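Local coordinates for hypothetical protein TT0907 (PDB 1WDI) that probably transfers and isomerises the ribose of S-adenosylmethionine onto a 7-deazaguanine base of tRNA, giving epoxyqueuosine in queuosine biosynthesis, at residues Leu29-Arg34 with Arg39-Arg44; Leu327-Ala330 with Arg334-Ser337. One frame throughout, in Å; residues are numbered along the deposited sequence.

Contact 1: residues Leu29-Arg34 with Arg39-Arg44; sequences LMVVYR and RVAHKR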
ATOM      1  N   LEU A  29       9.010  17.172   3.892  1.00 20.16           N
ATOM      2  CA  LEU A  29       9.758  16.063   3.322  1.00 19.86           C
ATOM      3  C   LEU A  29      11.186  16.088   3.848  1.00 19.09           C
ATOM      4  O   LEU A  29      11.922  17.056   3.629  1.00 16.96           O
ATOM      5  CB  LEU A  29       9.784  16.159   1.787  1.00 18.88           C
ATOM      6  CG  LEU A  29      10.697  15.166   1.062  1.00 18.13           C
ATOM      7  CD1 LEU A  29      10.162  13.739   1.251  1.00 18.45           C
ATOM      8  CD2 LEU A  29      10.777  15.510  -0.418  1.00 19.98           C
ATOM      9  N   MET A  30      11.574  15.036   4.562  1.00 18.26           N
ATOM     10  CA  MET A  30      12.934  14.960   5.067  1.00 19.06           C
ATOM     11  C   MET A  30      13.721  14.117   4.079  1.00 19.62           C
ATOM     12  O   MET A  30      13.377  12.959   3.831  1.00 21.15           O
ATOM     13  CB  MET A  30      12.995  14.302   6.457  1.00 17.46           C
ATOM     14  CG  MET A  30      14.422  14.172   6.983  1.00 21.79           C
ATOM     15  SD  MET A  30      14.625  13.186   8.506  1.00 25.35           S
ATOM     16  CE  MET A  30      14.138  14.381   9.705  1.00 19.72           C
ATOM     17  N   VAL A  31      14.762  14.702   3.496  1.00 18.93           N
ATOM     18  CA  VAL A  31      15.598  13.968   2.559  1.00 19.46           C
ATOM     19  C   VAL A  31      16.838  13.507   3.322  1.00 20.61           C
ATOM     20  O   VAL A  31      17.537  14.325   3.924  1.00 19.28           O
ATOM     21  CB  VAL A  31      16.043  14.856   1.373  1.00 19.39           C
ATOM     22  CG1 VAL A  31      16.906  14.037   0.406  1.00 17.91           C
ATOM     23  CG2 VAL A  31      14.812  15.425   0.648  1.00 20.17           C
ATOM     24  N   VAL A  32      17.098  12.203   3.323  1.00 20.84           N
ATOM     25  CA  VAL A  32      18.276  11.677   4.013  1.00 23.03           C
ATOM     26  C   VAL A  32      19.031  10.730   3.081  1.00 23.79           C
ATOM     27  O   VAL A  32      18.425  10.034   2.270  1.00 23.36           O
ATOM     28  CB  VAL A  32      17.878  10.948   5.328  1.00 24.79           C
ATOM     29  CG1 VAL A  32      16.939   9.803   5.026  1.00 26.94           C
ATOM     30  CG2 VAL A  32      19.129  10.439   6.048  1.00 22.10           C
ATOM     31  N   TYR A  33      20.356  10.712   3.188  1.00 25.56           N
ATOM     32  CA  TYR A  33      21.169   9.865   2.318  1.00 26.37           C
ATOM     33  C   TYR A  33      21.699   8.577   2.957  1.00 27.74           C
ATOM     34  O   TYR A  33      22.144   8.586   4.105  1.00 26.43           O
ATOM     35  CB  TYR A  33      22.330  10.689   1.760  1.00 26.78           C
ATOM     36  CG  TYR A  33      21.875  11.912   0.997  1.00 28.41           C
ATOM     37  CD1 TYR A  33      21.460  13.061   1.669  1.00 28.51           C
ATOM     38  CD2 TYR A  33      21.816  11.908  -0.399  1.00 27.72           C
ATOM     39  CE1 TYR A  33      20.993  14.175   0.973  1.00 28.17           C
ATOM     40  CE2 TYR A  33      21.348  13.018  -1.106  1.00 27.49           C
ATOM     41  CZ  TYR A  33      20.937  14.147  -0.410  1.00 29.26           C
ATOM     42  OH  TYR A  33      20.450  15.240  -1.095  1.00 29.25           O
ATOM     43  N   ARG A  34      21.644   7.480   2.195  1.00 28.38           N
ATOM     44  CA  ARG A  34      22.104   6.161   2.646  1.00 30.03           C
ATOM     45  C   ARG A  34      23.613   6.124   2.804  1.00 30.62           C
ATOM     46  O   ARG A  34      24.136   5.499   3.726  1.00 31.56           O
ATOM     47  CB  ARG A  34      21.770   5.056   1.631  1.00 30.69           C
ATOM     48  CG  ARG A  34      20.352   4.962   1.134  1.00 36.07           C
ATOM     49  CD  ARG A  34      20.273   3.919   0.008  1.00 35.12           C
ATOM     50  NE  ARG A  34      20.319   2.544   0.503  1.00 35.48           N
ATOM     51  CZ  ARG A  34      20.373   1.469  -0.282  1.00 34.90           C
ATOM     52  NH1 ARG A  34      20.399   1.609  -1.600  1.00 33.41           N
ATOM     53  NH2 ARG A  34      20.374   0.251   0.249  1.00 32.82           N
ATOM     54  N   ARG A  39      23.399  13.491   6.718  1.00 24.14           N
ATOM     55  CA  ARG A  39      22.982  14.789   6.208  1.00 26.55           C
ATOM     56  C   ARG A  39      21.553  14.699   5.707  1.00 25.65           C
ATOM     57  O   ARG A  39      21.157  13.712   5.085  1.00 24.32           O
ATOM     58  CB  ARG A  39      23.915  15.268   5.085  1.00 28.44           C
ATOM     59  CG  ARG A  39      23.942  14.398   3.847  1.00 27.27           C
ATOM     60  CD  ARG A  39      25.034  14.868   2.889  1.00 30.18           C
ATOM     61  NE  ARG A  39      25.029  14.124   1.633  1.00 28.76           N
ATOM     62  CZ  ARG A  39      25.321  12.831   1.518  1.00 30.00           C
ATOM     63  NH1 ARG A  39      25.657  12.110   2.588  1.00 25.01           N
ATOM     64  NH2 ARG A  39      25.265  12.252   0.325  1.00 27.92           N
ATOM     65  N   VAL A  40      20.775  15.725   6.013  1.00 24.18           N
ATOM     66  CA  VAL A  40      19.389  15.758   5.605  1.00 25.95           C
ATOM     67  C   VAL A  40      19.032  17.133   5.064  1.00 26.39           C
ATOM     68  O   VAL A  40      19.733  18.117   5.303  1.00 25.43           O
ATOM     69  CB  VAL A  40      18.447  15.446   6.796  1.00 26.82           C
ATOM     70  CG1 VAL A  40      18.826  14.117   7.441  1.00 26.98           C
ATOM     71  CG2 VAL A  40      18.522  16.568   7.822  1.00 29.66           C
ATOM     72  N   ALA A  41      17.945  17.183   4.308  1.00 25.17           N
ATOM     73  CA  ALA A  41      17.448  18.439   3.780  1.00 23.45           C
ATOM     74  C   ALA A  41      16.025  18.490   4.303  1.00 22.96           C
ATOM     75  O   ALA A  41      15.303  17.496   4.235  1.00 21.80           O
ATOM     76  CB  ALA A  41      17.459  18.429   2.250  1.00 23.20           C
ATOM     77  N   HIS A  42      15.632  19.629   4.863  1.00 22.72           N
ATOM     78  CA  HIS A  42      14.284  19.785   5.383  1.00 20.34           C
ATOM     79  C   HIS A  42      13.484  20.514   4.314  1.00 22.03           C
ATOM     80  O   HIS A  42      13.593  21.730   4.154  1.00 18.90           O
ATOM     81  CB  HIS A  42      14.320  20.568   6.698  1.00 20.30           C
ATOM     82  CG  HIS A  42      15.035  19.841   7.794  1.00 22.28           C
ATOM     83  ND1 HIS A  42      14.571  18.655   8.323  1.00 19.65           N
ATOM     84  CD2 HIS A  42      16.218  20.088   8.408  1.00 21.57           C
ATOM     85  CE1 HIS A  42      15.436  18.201   9.212  1.00 22.39           C
ATOM     86  NE2 HIS A  42      16.445  19.052   9.283  1.00 22.18           N
ATOM     87  N   LYS A  43      12.690  19.742   3.578  1.00 19.51           N
ATOM     88  CA  LYS A  43      11.893  20.262   2.476  1.00 20.89           C
ATOM     89  C   LYS A  43      10.407  19.981   2.631  1.00 21.86           C
ATOM     90  O   LYS A  43       9.896  19.765   3.733  1.00 22.51           O
ATOM     91  CB  LYS A  43      12.371  19.624   1.163  1.00 21.99           C
ATOM     92  CG  LYS A  43      13.822  19.932   0.789  1.00 24.14           C
ATOM     93  CD  LYS A  43      13.935  21.303   0.134  1.00 23.16           C
ATOM     94  CE  LYS A  43      15.388  21.730  -0.026  1.00 27.14           C
ATOM     95  NZ  LYS A  43      15.497  23.021  -0.768  1.00 27.38           N
ATOM     96  N   ARG A  44       9.724  20.013   1.495  1.00 22.06           N
ATOM     97  CA  ARG A  44       8.304  19.715   1.415  1.00 21.24           C
ATOM     98  C   ARG A  44       8.182  18.721   0.271  1.00 20.32           C
ATOM     99  O   ARG A  44       9.076  18.633  -0.569  1.00 19.45           O
ATOM    100  CB  ARG A  44       7.503  20.998   1.151  1.00 22.85           C
ATOM    101  CG  ARG A  44       7.339  21.802   2.439  1.00 24.43           C
ATOM    102  CD  ARG A  44       6.660  23.155   2.307  1.00 26.12           C
ATOM    103  NE  ARG A  44       6.462  23.689   3.653  1.00 31.80           N
ATOM    104  CZ  ARG A  44       6.064  24.921   3.943  1.00 34.79           C
ATOM    105  NH1 ARG A  44       5.809  25.794   2.976  1.00 41.11           N
ATOM    106  NH2 ARG A  44       5.928  25.283   5.209  1.00 31.56           N
TER
HETATM  107  O   HOH W   1      23.027  10.820   5.314  1.00 34.09           O

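Contact 2: residues Leu327-Ala330 with Arg334-Ser337; sequences LAVA and RFYS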
ATOM      1  N   LEU A 327      15.670  13.064  14.864  1.00 23.21           N
ATOM      2  CA  LEU A 327      15.755  14.412  14.310  1.00 22.15           C
ATOM      3  C   LEU A 327      14.362  14.860  13.869  1.00 22.11           C
ATOM      4  O   LEU A 327      13.954  15.990  14.128  1.00 22.78           O
ATOM      5  CB  LEU A 327      16.708  14.453  13.106  1.00 22.02           C
ATOM      6  CG  LEU A 327      16.853  15.831  12.433  1.00 23.18           C
ATOM      7  CD1 LEU A 327      17.505  16.802  13.421  1.00 23.67           C
ATOM      8  CD2 LEU A 327      17.696  15.731  11.159  1.00 21.71           C
ATOM      9  N   ALA A 328      13.637  13.967  13.200  1.00 21.81           N
ATOM     10  CA  ALA A 328      12.287  14.267  12.727  1.00 21.68           C
ATOM     11  C   ALA A 328      11.408  14.667  13.905  1.00 22.56           C
ATOM     12  O   ALA A 328      10.646  15.638  13.829  1.00 22.30           O
ATOM     13  CB  ALA A 328      11.693  13.056  12.021  1.00 19.72           C
ATOM     14  N   VAL A 329      11.510  13.911  14.992  1.00 22.33           N
ATOM     15  CA  VAL A 329      10.733  14.217  16.186  1.00 24.48           C
ATOM     16  C   VAL A 329      11.116  15.611  16.698  1.00 24.49           C
ATOM     17  O   VAL A 329      10.260  16.471  16.885  1.00 24.57           O
ATOM     18  CB  VAL A 329      10.991  13.187  17.310  1.00 25.46           C
ATOM     19  CG1 VAL A 329      10.328  13.657  18.611  1.00 24.92           C
ATOM     20  CG2 VAL A 329      10.439  11.826  16.904  1.00 26.88           C
ATOM     21  N   ALA A 330      12.412  15.826  16.906  1.00 26.19           N
ATOM     22  CA  ALA A 330      12.914  17.105  17.403  1.00 27.10           C
ATOM     23  C   ALA A 330      12.563  18.288  16.498  1.00 26.91           C
ATOM     24  O   ALA A 330      12.372  19.404  16.982  1.00 26.82           O
ATOM     25  CB  ALA A 330      14.425  17.027  17.592  1.00 27.89           C
ATOM     26  N   ARG A 334       5.394  15.576  11.438  1.00 22.72           N
ATOM     27  CA  ARG A 334       4.179  14.862  11.812  1.00 25.49           C
ATOM     28  C   ARG A 334       4.372  13.416  11.346  1.00 26.38           C
ATOM     29  O   ARG A 334       4.973  13.172  10.295  1.00 26.13           O
ATOM     30  CB  ARG A 334       2.956  15.508  11.149  1.00 25.81           C
ATOM     31  CG  ARG A 334       2.662  16.931  11.650  1.00 27.08           C
ATOM     32  CD  ARG A 334       1.585  17.603  10.799  1.00 26.85           C
ATOM     33  NE  ARG A 334       1.926  17.477   9.386  1.00 28.37           N
ATOM     34  CZ  ARG A 334       1.171  16.869   8.478  1.00 28.01           C
ATOM     35  NH1 ARG A 334       0.006  16.332   8.826  1.00 26.27           N
ATOM     36  NH2 ARG A 334       1.601  16.764   7.224  1.00 27.53           N
ATOM     37  N   PHE A 335       3.877  12.467  12.135  1.00 26.00           N
ATOM     38  CA  PHE A 335       4.045  11.047  11.844  1.00 26.28           C
ATOM     39  C   PHE A 335       2.794  10.280  11.431  1.00 26.66           C
ATOM     40  O   PHE A 335       1.671  10.767  11.558  1.00 26.52           O
ATOM     41  CB  PHE A 335       4.667  10.347  13.060  1.00 25.36           C
ATOM     42  CG  PHE A 335       6.085  10.760  13.341  1.00 24.55           C
ATOM     43  CD1 PHE A 335       6.403  12.094  13.586  1.00 24.27           C
ATOM     44  CD2 PHE A 335       7.105   9.817  13.343  1.00 22.44           C
ATOM     45  CE1 PHE A 335       7.721  12.478  13.824  1.00 24.24           C
ATOM     46  CE2 PHE A 335       8.425  10.190  13.578  1.00 23.94           C
ATOM     47  CZ  PHE A 335       8.736  11.523  13.820  1.00 23.59           C
ATOM     48  N   TYR A 336       3.021   9.070  10.929  1.00 28.10           N
ATOM     49  CA  TYR A 336       1.964   8.160  10.502  1.00 28.04           C
ATOM     50  C   TYR A 336       1.314   8.511   9.167  1.00 28.71           C
ATOM     51  O   TYR A 336       1.789   9.383   8.438  1.00 27.78           O
ATOM     52  CB  TYR A 336       0.894   8.037  11.597  1.00 30.66           C
ATOM     53  CG  TYR A 336       0.220   6.680  11.641  1.00 32.74           C
ATOM     54  CD1 TYR A 336       0.977   5.509  11.723  1.00 34.89           C
ATOM     55  CD2 TYR A 336      -1.168   6.563  11.609  1.00 34.17           C
ATOM     56  CE1 TYR A 336       0.368   4.256  11.774  1.00 35.77           C
ATOM     57  CE2 TYR A 336      -1.789   5.314  11.660  1.00 34.91           C
ATOM     58  CZ  TYR A 336      -1.011   4.166  11.742  1.00 36.40           C
ATOM     59  OH  TYR A 336      -1.610   2.931  11.798  1.00 38.29           O
ATOM     60  N   SER A 337       0.220   7.811   8.872  1.00 29.54           N
ATOM     61  CA  SER A 337      -0.544   7.924   7.629  1.00 29.35           C
ATOM     62  C   SER A 337      -0.864   9.300   7.062  1.00 29.20           C
ATOM     63  O   SER A 337      -0.807   9.503   5.847  1.00 28.46           O
ATOM     64  CB  SER A 337      -1.853   7.146   7.777  1.00 29.90           C
ATOM     65  OG  SER A 337      -1.600   5.858   8.309  1.00 32.47           O
TER

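Contact 1: residues Leu29-Arg34 with Arg39-Arg44
Leu29-Val32 and Val40-Arg44 run antiparallel, their axes 4.6 Å apart at closest approach and 164° between directions. Leu29 pairs with Lys43 and Val31 with Ala41 as hydrogen-bonded pairs. Leu29 N donates to Lys43 O at 2.7 Å, from above the carbonyl plane. Val31 N reaches Ala41 O at 2.9 Å, nearly straight and in the carbonyl plane. The return bond, Ala41 N to Val31 O, is less certain. Met30-His42 and Val32-Val40 are the non-hydrogen-bonded pairs. This is a beta hairpin, with Val40-Arg44 added to one side of Leu29-Val32; strand 341-344 pairs in parallel on the other. Met30, Val40 and His42 meet helix 318-330. Val31, Ala41 and Lys43 meet Phe51. Met30 and His42 lie side by side, and Met30 CE comes to the edge of the imidazole at His42 CE1, 4.1 Å away. His42 ND1 is hydrogen-bonded to Tyr333 OH. Near the turn, the Arg39 guanidinium stacks on one face of the Tyr33 ring, planes 10° apart. Arg39 CG stands between the backbone N and the carbonyl carbon (chi1 63°), and the extended chain carries the guanidinium there. The cation-pi contact is off-centre, Arg39 CZ lying 4.1 Å from the Tyr33 ring centroid and NH2 over the CG side. Arg39 NH1 bonds back to the carbonyls of Glu35 and Pro37, which helps fix the flat group. A water joins Arg39 N to Tyr33 O.

Contact 2: residues Leu327-Ala330 with Arg334-Ser337
The backbone of Phe335 is hydrogen-bonded to both Gln15 and Ala17, and its ring reaches toward Ala328 and Val329. The meeting itself is apolar. Phe335 CZ, the far corner of the ring, does most of the touching. Val329 CG2 lies 3.5 Å and Ala328 CB 3.8 Å from Phe335 CZ. Both methyls approach the ring obliquely. The backbone N of Val329 sits at the ring edge, in its plane, so the ring points into the helix surface beside these two residues. Val329 and Phe335 side chains cross at about a right angle. The valine torsion matters here: CG1 is anti to the backbone N (chi1 171°), which leaves CG2 beside that N, close to Phe335 CZ. The contact joins the last turn of helix 318-330 to the loop that leads on to strand 341-344, so the chain folds back on the helix it has just left. The backbones stay apart; the CA atoms of Val329 and Arg334 are 7.9 Å from each other. Only about 109 Å² is buried between the segments, yet Phe335 and Ala328 are buried in the fold. Phe301 touches Ala328, and its ring meets that of Phe335 with the planes at about 45°; Tyr9 adds to the cover. Arg334, the residue before Phe335, makes a salt bridge through NH2 to Asp340 OD1.

Overall arrangement
Contacts 1 and 2 follow one another along the chain, but their centres are only about 13 Å apart and they touch. Helix 318-330 is the shared element: it lies over the face of the hairpin that carries Met30, Val40 and His42. Leu327 CD2 is 3.5 Å from Val40 CG2 and 3.9 Å from His42 CE1. Met30 CE is 3.5 Å from Ala328 CA. Ala328 thus packs on Met30 of contact 1 and on Phe335 of contact 2. The loop of contact 2 leads into strand 341-344, which lies between 28-32 and 296-300 in the sheet, antiparallel to the latter. Both centres lie well away from the chain centre, about 22 and 20 Å.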